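Local coordinates for protein transmembrane beta-barrels (Synthetic construct, PDB 6X9Z) that folds as a de novo designed eight-stranded antiparallel transmembrane beta-barrel, built to insert into a lipid membrane, at residues 1-6 with 29-34; 67-72 with 89-94. All coordinates share one frame; numbering follows the deposited sequence.

Both contacts belong to one closed barrel of eight antiparallel strands, and their centres lie about 12 Å apart. Along the chain they come in series. Contact 1 sets the residues before strand 8-17 against the end of strand 22-31 and the turn after it, about 15 Å from the chain centre. Contact 2, about 8 Å from that centre, pairs neighbouring strands 66-77 and 82-93 as a hairpin. Side chains join the two across the barrel interior: Gln3 CG lies 3.8 Å from Glu67 OE2, and Gln29 NE2 lies 4.3 Å from Tyr69 CE1. The N-terminal segment thus packs against the same interior that the hairpin lines.

Contact 1 (1-6 with 29-34); sequences MEQKPG and QYAVSP
The Glu2 chain runs alongside the Pro34 ring, with the carboxylate atom Glu2 OE1 3.3 Å from Pro34 CB and also near Pro34 CG. The grip on the turn begins at the next residue: Gln3 N donates to Pro34 O over 2.8 Å. The Gln3 side chain adds a second, weaker grip on the same turn. CG sits beside the backbone N (chi1 -61°), and the extended chain beyond it carries the amide to Ala31, where Gln3 NE2 comes within 3.5 Å of Ala31 CB. That same NE2 makes a weak, bent bond to Ser33 O at 2.9 Å (126° at the hydrogen) and a further hydrogen bond to Leu36 O, so one buried amide bridges a carbonyl of the turn and one at the start of strand 36-45. An alanine here would probably leave the carbonyls of Ser33 and Leu36 without this donor and open a gap beside the methyl of Ala31.

These bonds tie the N-terminal segment across the turn between strands 22-31 and 36-45, at one end of an antiparallel barrel. On this course, the Pro5 ring packs against the turn backbone, its CG 3.8 Å from Ser33 C, and it meets the second proline ring where Pro5 CG lies 3.9 Å from Pro34 CD. Gly6 N makes the segment's last hydrogen bond to 29-34, reaching Ala31 O at 2.8 Å just before strand 8-17, and Thr7 bonds to the backbone of Ala31 next. Gly6 has a positive phi of 95°, at which a CB would press on the carbonyl oxygen of Pro5. The Tyr30 ring meets this residue obliquely, its CE2 3.4 Å from Gly6 O.

Contact 2 (67-72 with 89-94); sequences EPYVKA and GALYRV
Strands 67-72 and 89-93 run antiparallel, their axes 155° apart in direction and 4.4 Å at closest approach, and two hydrogen-bonded pairs, Glu67 with Leu91 and Tyr69 with Gly89, flank the non-hydrogen-bonded pair of Pro68 with Ala90. Each flanking pair makes both of its N-H to O bonds; Leu91 N, for example, reaches Glu67 O at 2.9 Å. At the middle pair the CA atoms close to 4.0 Å, and two CA-H...O contacts supplement the ladder, Ala90 CA to Glu67 O at 3.4 Å and Pro68 CA to Gly89 O at 3.5 Å. Pro68, which has no N-H to give, thus falls where this pairing asks for none. Ala90 CB shares its face of the sheet and rests 3.9 Å from Pro68 CA.

The opposite face carries Glu67, Tyr69 and Leu91. Tyr69 adopts the crowded position, with CG between the backbone N and the carbonyl carbon (chi1 67°), and its ring lies across the neighbouring strand. Gly89 CA stands over one ring face, offset toward the rim, 4.0 Å from the centroid of the Tyr69 ring and 24° off its normal, a CH-pi contact. A CB on residue 89 would clash with Tyr69 OH. That hydroxyl is hydrogen-bonded to Glu103 OE1, which holds the far end of the ring across strand 82-93. A tyrosine folded over a cross-strand glycine is the mortise-tenon arrangement, or aromatic rescue of glycine, known from transmembrane beta-barrels.

Contact 1 (1-6 with 29-34)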
ATOM      1  N   MET A   1      -4.775   2.987  19.444  1.00 34.72           N
ATOM      2  CA  MET A   1      -3.381   2.575  19.566  1.00 34.35           C
ATOM      3  C   MET A   1      -2.513   3.093  18.420  1.00 33.56           C
ATOM      4  O   MET A   1      -3.020   3.524  17.382  1.00 32.94           O
ATOM      5  CB  MET A   1      -3.280   1.051  19.643  1.00 34.60           C
ATOM      6  CG  MET A   1      -3.534   0.494  21.030  1.00 34.90           C
ATOM      7  SD  MET A   1      -5.218   0.788  21.588  1.00 35.90           S
ATOM      8  CE  MET A   1      -6.086  -0.505  20.707  1.00 35.39           C
ATOM      9  N   GLU A   2      -1.199   3.019  18.617  1.00 33.89           N
ATOM     10  CA  GLU A   2      -0.199   3.599  17.731  1.00 34.03           C
ATOM     11  C   GLU A   2       0.513   2.520  16.925  1.00 33.57           C
ATOM     12  O   GLU A   2       0.368   1.319  17.167  1.00 33.90           O
ATOM     13  CB  GLU A   2       0.841   4.393  18.535  1.00 34.17           C
ATOM     14  CG  GLU A   2       0.285   5.519  19.392  1.00 34.68           C
ATOM     15  CD  GLU A   2       1.347   6.161  20.281  1.00 36.18           C
ATOM     16  OE1 GLU A   2       2.537   5.794  20.168  1.00 35.71           O
ATOM     17  OE2 GLU A   2       0.989   7.038  21.095  1.00 40.50           O
ATOM     18  N   GLN A   3       1.301   2.968  15.953  1.00 32.84           N
ATOM     19  CA  GLN A   3       2.297   2.102  15.347  1.00 32.52           C
ATOM     20  C   GLN A   3       3.488   1.952  16.287  1.00 32.46           C
ATOM     21  O   GLN A   3       3.719   2.780  17.171  1.00 32.84           O
ATOM     22  CB  GLN A   3       2.791   2.667  14.017  1.00 31.63           C
ATOM     23  CG  GLN A   3       1.746   2.850  12.941  1.00 31.63           C
ATOM     24  CD  GLN A   3       2.308   3.602  11.752  1.00 31.34           C
ATOM     25  OE1 GLN A   3       2.100   3.217  10.599  1.00 31.23           O
ATOM     26  NE2 GLN A   3       3.030   4.685  12.027  1.00 30.80           N
ATOM     27  N   LYS A   4       4.256   0.889  16.074  0.38 32.71           N
ATOM     28  CA  LYS A   4       5.541   0.742  16.738  1.00 32.82           C
ATOM     29  C   LYS A   4       6.609   1.311  15.820  1.00 32.42           C
ATOM     30  O   LYS A   4       6.918   0.687  14.794  1.00 32.27           O
ATOM     31  CB  LYS A   4       5.829  -0.724  17.050  1.00 33.09           C
ATOM     32  CG  LYS A   4       7.071  -0.945  17.894  1.00 33.01           C
ATOM     33  CD  LYS A   4       6.935  -0.240  19.230  1.00 33.93           C
ATOM     34  CE  LYS A   4       8.080  -0.564  20.165  0.20 34.75           C
ATOM     35  NZ  LYS A   4       7.859   0.098  21.475  1.00 34.92           N
ATOM     36  N   PRO A   5       7.177   2.481  16.118  1.00 32.11           N
ATOM     37  CA  PRO A   5       8.170   3.076  15.214  1.00 31.75           C
ATOM     38  C   PRO A   5       9.327   2.125  14.950  1.00 31.93           C
ATOM     39  O   PRO A   5       9.858   1.490  15.865  1.00 31.23           O
ATOM     40  CB  PRO A   5       8.624   4.330  15.969  1.00 31.66           C
ATOM     41  CG  PRO A   5       7.436   4.699  16.791  1.00 32.36           C
ATOM     42  CD  PRO A   5       6.860   3.379  17.241  1.00 32.73           C
ATOM     43  N   GLY A   6       9.707   2.027  13.677  1.00 31.49           N
ATOM     44  CA  GLY A   6      10.701   1.077  13.239  1.00 31.76           C
ATOM     45  C   GLY A   6      10.133  -0.222  12.714  1.00 31.78           C
ATOM     46  O   GLY A   6      10.898  -1.058  12.220  1.00 31.95           O
ATOM     47  N   GLN A  29       6.249  -0.980   3.832  1.00 32.65           N
ATOM     48  CA  GLN A  29       5.752   0.147   4.607  1.00 32.35           C
ATOM     49  C   GLN A  29       6.546   0.209   5.901  1.00 32.19           C
ATOM     50  O   GLN A  29       6.581  -0.766   6.660  1.00 32.53           O
ATOM     51  CB  GLN A  29       4.252   0.009   4.881  1.00 32.60           C
ATOM     52  CG  GLN A  29       3.393   0.109   3.621  1.00 33.85           C
ATOM     53  CD  GLN A  29       1.907  -0.070   3.890  1.00 34.35           C
ATOM     54  OE1 GLN A  29       1.511  -0.592   4.932  1.00 34.54           O
ATOM     55  NE2 GLN A  29       1.077   0.368   2.946  1.00 34.24           N
ATOM     56  N   TYR A  30       7.186   1.347   6.147  1.00 31.46           N
ATOM     57  CA  TYR A  30       8.041   1.534   7.309  1.00 31.27           C
ATOM     58  C   TYR A  30       7.456   2.645   8.168  1.00 31.32           C
ATOM     59  O   TYR A  30       7.328   3.784   7.709  1.00 30.59           O
ATOM     60  CB  TYR A  30       9.473   1.861   6.881  1.00 31.16           C
ATOM     61  CG  TYR A  30      10.416   2.086   8.039  1.00 31.10           C
ATOM     62  CD1 TYR A  30      10.772   3.369   8.425  1.00 31.41           C
ATOM     63  CD2 TYR A  30      10.943   1.017   8.754  1.00 31.09           C
ATOM     64  CE1 TYR A  30      11.624   3.584   9.483  1.00 31.27           C
ATOM     65  CE2 TYR A  30      11.800   1.225   9.817  1.00 30.88           C
ATOM     66  CZ  TYR A  30      12.135   2.513  10.174  1.00 31.30           C
ATOM     67  OH  TYR A  30      12.987   2.746  11.224  1.00 31.85           O
ATOM     68  N   ALA A  31       7.096   2.310   9.404  1.00 30.93           N
ATOM     69  CA  ALA A  31       6.549   3.287  10.339  1.00 30.62           C
ATOM     70  C   ALA A  31       7.693   4.119  10.903  1.00 30.67           C
ATOM     71  O   ALA A  31       8.550   3.598  11.624  1.00 30.71           O
ATOM     72  CB  ALA A  31       5.776   2.590  11.455  1.00 31.01           C
ATOM     73  N   VAL A  32       7.712   5.415  10.573  1.00 30.63           N
ATOM     74  CA  VAL A  32       8.761   6.312  11.053  1.00 30.56           C
ATOM     75  C   VAL A  32       8.409   6.979  12.375  1.00 30.24           C
ATOM     76  O   VAL A  32       9.305   7.529  13.034  1.00 30.30           O
ATOM     77  CB  VAL A  32       9.068   7.412  10.018  1.00 30.48           C
ATOM     78  CG1 VAL A  32       9.487   6.794   8.684  1.00 30.13           C
ATOM     79  CG2 VAL A  32       7.860   8.308   9.836  1.00 30.16           C
ATOM     80  N   SER A  33       7.144   6.956  12.778  1.00 30.53           N
ATOM     81  CA  SER A  33       6.676   7.608  13.995  1.00 30.96           C
ATOM     82  C   SER A  33       5.416   6.877  14.453  1.00 31.28           C
ATOM     83  O   SER A  33       4.976   5.926  13.793  1.00 31.62           O
ATOM     84  CB  SER A  33       6.412   9.107  13.751  1.00 30.89           C
ATOM     85  OG  SER A  33       5.396   9.310  12.786  1.00 31.02           O
ATOM     86  N   PRO A  34       4.827   7.266  15.595  1.00 32.17           N
ATOM     87  CA  PRO A  34       3.597   6.579  16.032  1.00 32.00           C
ATOM     88  C   PRO A  34       2.469   6.558  15.014  1.00 32.03           C
ATOM     89  O   PRO A  34       1.658   5.622  15.038  0.41 31.94           O
ATOM     90  CB  PRO A  34       3.200   7.362  17.289  1.00 32.92           C
ATOM     91  CG  PRO A  34       4.497   7.726  17.882  1.00 34.06           C
ATOM     92  CD  PRO A  34       5.407   8.052  16.705  1.00 33.06           C
TER

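Contact 2 (67-72 with 89-94)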
ATOM      1  N   GLU A  67      -5.899  -2.209  11.691  1.00 31.30           N
ATOM      2  CA  GLU A  67      -4.966  -1.092  11.572  1.00 30.67           C
ATOM      3  C   GLU A  67      -5.302  -0.303  10.316  1.00 31.44           C
ATOM      4  O   GLU A  67      -4.793  -0.592   9.225  1.00 29.83           O
ATOM      5  CB  GLU A  67      -3.515  -1.575  11.542  1.00 30.73           C
ATOM      6  CG  GLU A  67      -2.516  -0.440  11.366  1.00 30.82           C
ATOM      7  CD  GLU A  67      -1.072  -0.885  11.468  1.00 31.19           C
ATOM      8  OE1 GLU A  67      -0.813  -2.102  11.568  1.00 31.57           O
ATOM      9  OE2 GLU A  67      -0.185  -0.006  11.452  1.00 32.31           O
ATOM     10  N   PRO A  68      -6.165   0.703  10.430  1.00 30.76           N
ATOM     11  CA  PRO A  68      -6.512   1.515   9.261  1.00 30.06           C
ATOM     12  C   PRO A  68      -5.353   2.408   8.848  1.00 31.03           C
ATOM     13  O   PRO A  68      -4.469   2.733   9.641  1.00 30.23           O
ATOM     14  CB  PRO A  68      -7.703   2.350   9.746  1.00 30.35           C
ATOM     15  CG  PRO A  68      -8.155   1.706  11.036  1.00 30.49           C
ATOM     16  CD  PRO A  68      -6.937   1.085  11.622  1.00 30.69           C
ATOM     17  N   TYR A  69      -5.373   2.817   7.580  1.00 29.70           N
ATOM     18  CA  TYR A  69      -4.361   3.735   7.081  1.00 30.37           C
ATOM     19  C   TYR A  69      -4.913   4.493   5.884  1.00 30.73           C
ATOM     20  O   TYR A  69      -5.780   3.997   5.159  1.00 30.34           O
ATOM     21  CB  TYR A  69      -3.063   3.005   6.696  1.00 30.34           C
ATOM     22  CG  TYR A  69      -3.187   2.076   5.512  1.00 30.31           C
ATOM     23  CD1 TYR A  69      -2.889   2.516   4.228  1.00 31.19           C
ATOM     24  CD2 TYR A  69      -3.600   0.759   5.674  1.00 30.60           C
ATOM     25  CE1 TYR A  69      -3.003   1.678   3.140  1.00 31.96           C
ATOM     26  CE2 TYR A  69      -3.717  -0.091   4.585  1.00 31.22           C
ATOM     27  CZ  TYR A  69      -3.417   0.378   3.321  1.00 31.90           C
ATOM     28  OH  TYR A  69      -3.530  -0.459   2.237  1.00 32.74           O
ATOM     29  N   VAL A  70      -4.418   5.711   5.711  1.00 30.57           N
ATOM     30  CA  VAL A  70      -4.604   6.484   4.492  1.00 31.27           C
ATOM     31  C   VAL A  70      -3.215   6.865   4.005  1.00 31.61           C
ATOM     32  O   VAL A  70      -2.312   7.107   4.813  1.00 31.30           O
ATOM     33  CB  VAL A  70      -5.496   7.728   4.715  1.00 31.15           C
ATOM     34  CG1 VAL A  70      -4.884   8.660   5.747  1.00 31.15           C
ATOM     35  CG2 VAL A  70      -5.767   8.465   3.398  1.00 31.17           C
ATOM     36  N   LYS A  71      -3.022   6.857   2.692  1.00 32.20           N
ATOM     37  CA  LYS A  71      -1.695   7.110   2.158  1.00 32.97           C
ATOM     38  C   LYS A  71      -1.823   7.804   0.816  1.00 34.25           C
ATOM     39  O   LYS A  71      -2.851   7.715   0.141  1.00 34.76           O
ATOM     40  CB  LYS A  71      -0.886   5.816   2.017  1.00 32.97           C
ATOM     41  CG  LYS A  71      -1.311   4.933   0.861  1.00 34.01           C
ATOM     42  CD  LYS A  71      -0.450   3.682   0.791  1.00 35.98           C
ATOM     43  CE  LYS A  71      -0.771   2.867  -0.454  1.00 37.97           C
ATOM     44  NZ  LYS A  71      -0.018   1.585  -0.503  1.00 39.86           N
ATOM     45  N   ALA A  72      -0.760   8.513   0.447  1.00 34.76           N
ATOM     46  CA  ALA A  72      -0.669   9.150  -0.855  1.00 35.95           C
ATOM     47  C   ALA A  72       0.787   9.138  -1.288  1.00 35.14           C
ATOM     48  O   ALA A  72       1.697   9.126  -0.455  1.00 34.45           O
ATOM     49  CB  ALA A  72      -1.216  10.583  -0.835  1.00 34.96           C
ATOM     50  N   GLY A  89      -7.011   2.220   3.207  1.00 31.03           N
ATOM     51  CA  GLY A  89      -7.149   0.802   3.447  1.00 30.99           C
ATOM     52  C   GLY A  89      -7.008   0.403   4.898  1.00 30.65           C
ATOM     53  O   GLY A  89      -7.076   1.245   5.798  1.00 30.06           O
ATOM     54  N   ALA A  90      -6.823  -0.889   5.135  1.00 30.39           N
ATOM     55  CA  ALA A  90      -6.579  -1.348   6.491  1.00 30.75           C
ATOM     56  C   ALA A  90      -5.836  -2.673   6.447  1.00 31.31           C
ATOM     57  O   ALA A  90      -5.884  -3.400   5.449  1.00 30.34           O
ATOM     58  CB  ALA A  90      -7.882  -1.493   7.284  1.00 30.57           C
ATOM     59  N   LEU A  91      -5.139  -2.961   7.537  1.00 30.02           N
ATOM     60  CA  LEU A  91      -4.472  -4.238   7.739  0.81 30.87           C
ATOM     61  C   LEU A  91      -5.215  -5.019   8.811  1.00 30.94           C
ATOM     62  O   LEU A  91      -5.476  -4.494   9.898  1.00 31.43           O
ATOM     63  CB  LEU A  91      -3.012  -4.038   8.147  0.81 30.62           C
ATOM     64  CG  LEU A  91      -2.135  -3.339   7.116  0.81 30.88           C
ATOM     65  CD1 LEU A  91      -0.762  -3.073   7.694  0.81 31.05           C
ATOM     66  CD2 LEU A  91      -2.034  -4.195   5.877  0.81 30.38           C
ATOM     67  N   TYR A  92      -5.552  -6.262   8.501  1.00 31.18           N
ATOM     68  CA  TYR A  92      -6.256  -7.154   9.415  1.00 31.95           C
ATOM     69  C   TYR A  92      -5.261  -8.213   9.880  1.00 32.22           C
ATOM     70  O   TYR A  92      -4.942  -9.143   9.137  1.00 31.90           O
ATOM     71  CB  TYR A  92      -7.471  -7.771   8.730  1.00 32.06           C
ATOM     72  CG  TYR A  92      -8.491  -6.744   8.291  1.00 32.17           C
ATOM     73  CD1 TYR A  92      -8.410  -6.138   7.041  1.00 31.32           C
ATOM     74  CD2 TYR A  92      -9.524  -6.368   9.135  1.00 32.83           C
ATOM     75  CE1 TYR A  92      -9.342  -5.196   6.646  1.00 31.97           C
ATOM     76  CE2 TYR A  92     -10.455  -5.428   8.753  1.00 32.12           C
ATOM     77  CZ  TYR A  92     -10.363  -4.845   7.510  1.00 32.71           C
ATOM     78  OH  TYR A  92     -11.297  -3.904   7.140  1.00 33.29           O
ATOM     79  N   ARG A  93      -4.768  -8.063  11.108  1.00 32.94           N
ATOM     80  CA  ARG A  93      -3.806  -9.014  11.650  1.00 33.63           C
ATOM     81  C   ARG A  93      -4.419 -10.404  11.735  1.00 34.19           C
ATOM     82  O   ARG A  93      -5.519 -10.583  12.266  1.00 34.99           O
ATOM     83  CB  ARG A  93      -3.332  -8.547  13.028  1.00 34.79           C
ATOM     84  CG  ARG A  93      -2.880  -9.648  13.985  1.00 36.99           C
ATOM     85  CD  ARG A  93      -4.005 -10.034  14.941  1.00 39.83           C
ATOM     86  NE  ARG A  93      -3.529 -10.406  16.268  1.00 44.85           N
ATOM     87  CZ  ARG A  93      -4.329 -10.637  17.303  1.00 52.24           C
ATOM     88  NH1 ARG A  93      -3.817 -10.966  18.482  1.00 56.64           N
ATOM     89  NH2 ARG A  93      -5.645 -10.537  17.158  1.00 46.10           N
ATOM     90  N   VAL A  94      -3.710 -11.392  11.194  1.00 33.53           N
ATOM     91  CA  VAL A  94      -4.107 -12.789  11.332  1.00 33.36           C
ATOM     92  C   VAL A  94      -3.076 -13.622  12.072  1.00 32.85           C
ATOM     93  O   VAL A  94      -3.402 -14.735  12.511  1.00 32.74           O
ATOM     94  CB  VAL A  94      -4.425 -13.429   9.964  1.00 32.24           C
ATOM     95  CG1 VAL A  94      -5.686 -12.816   9.380  0.45 31.98           C
ATOM     96  CG2 VAL A  94      -3.254 -13.274   9.010  1.00 31.87           C
TER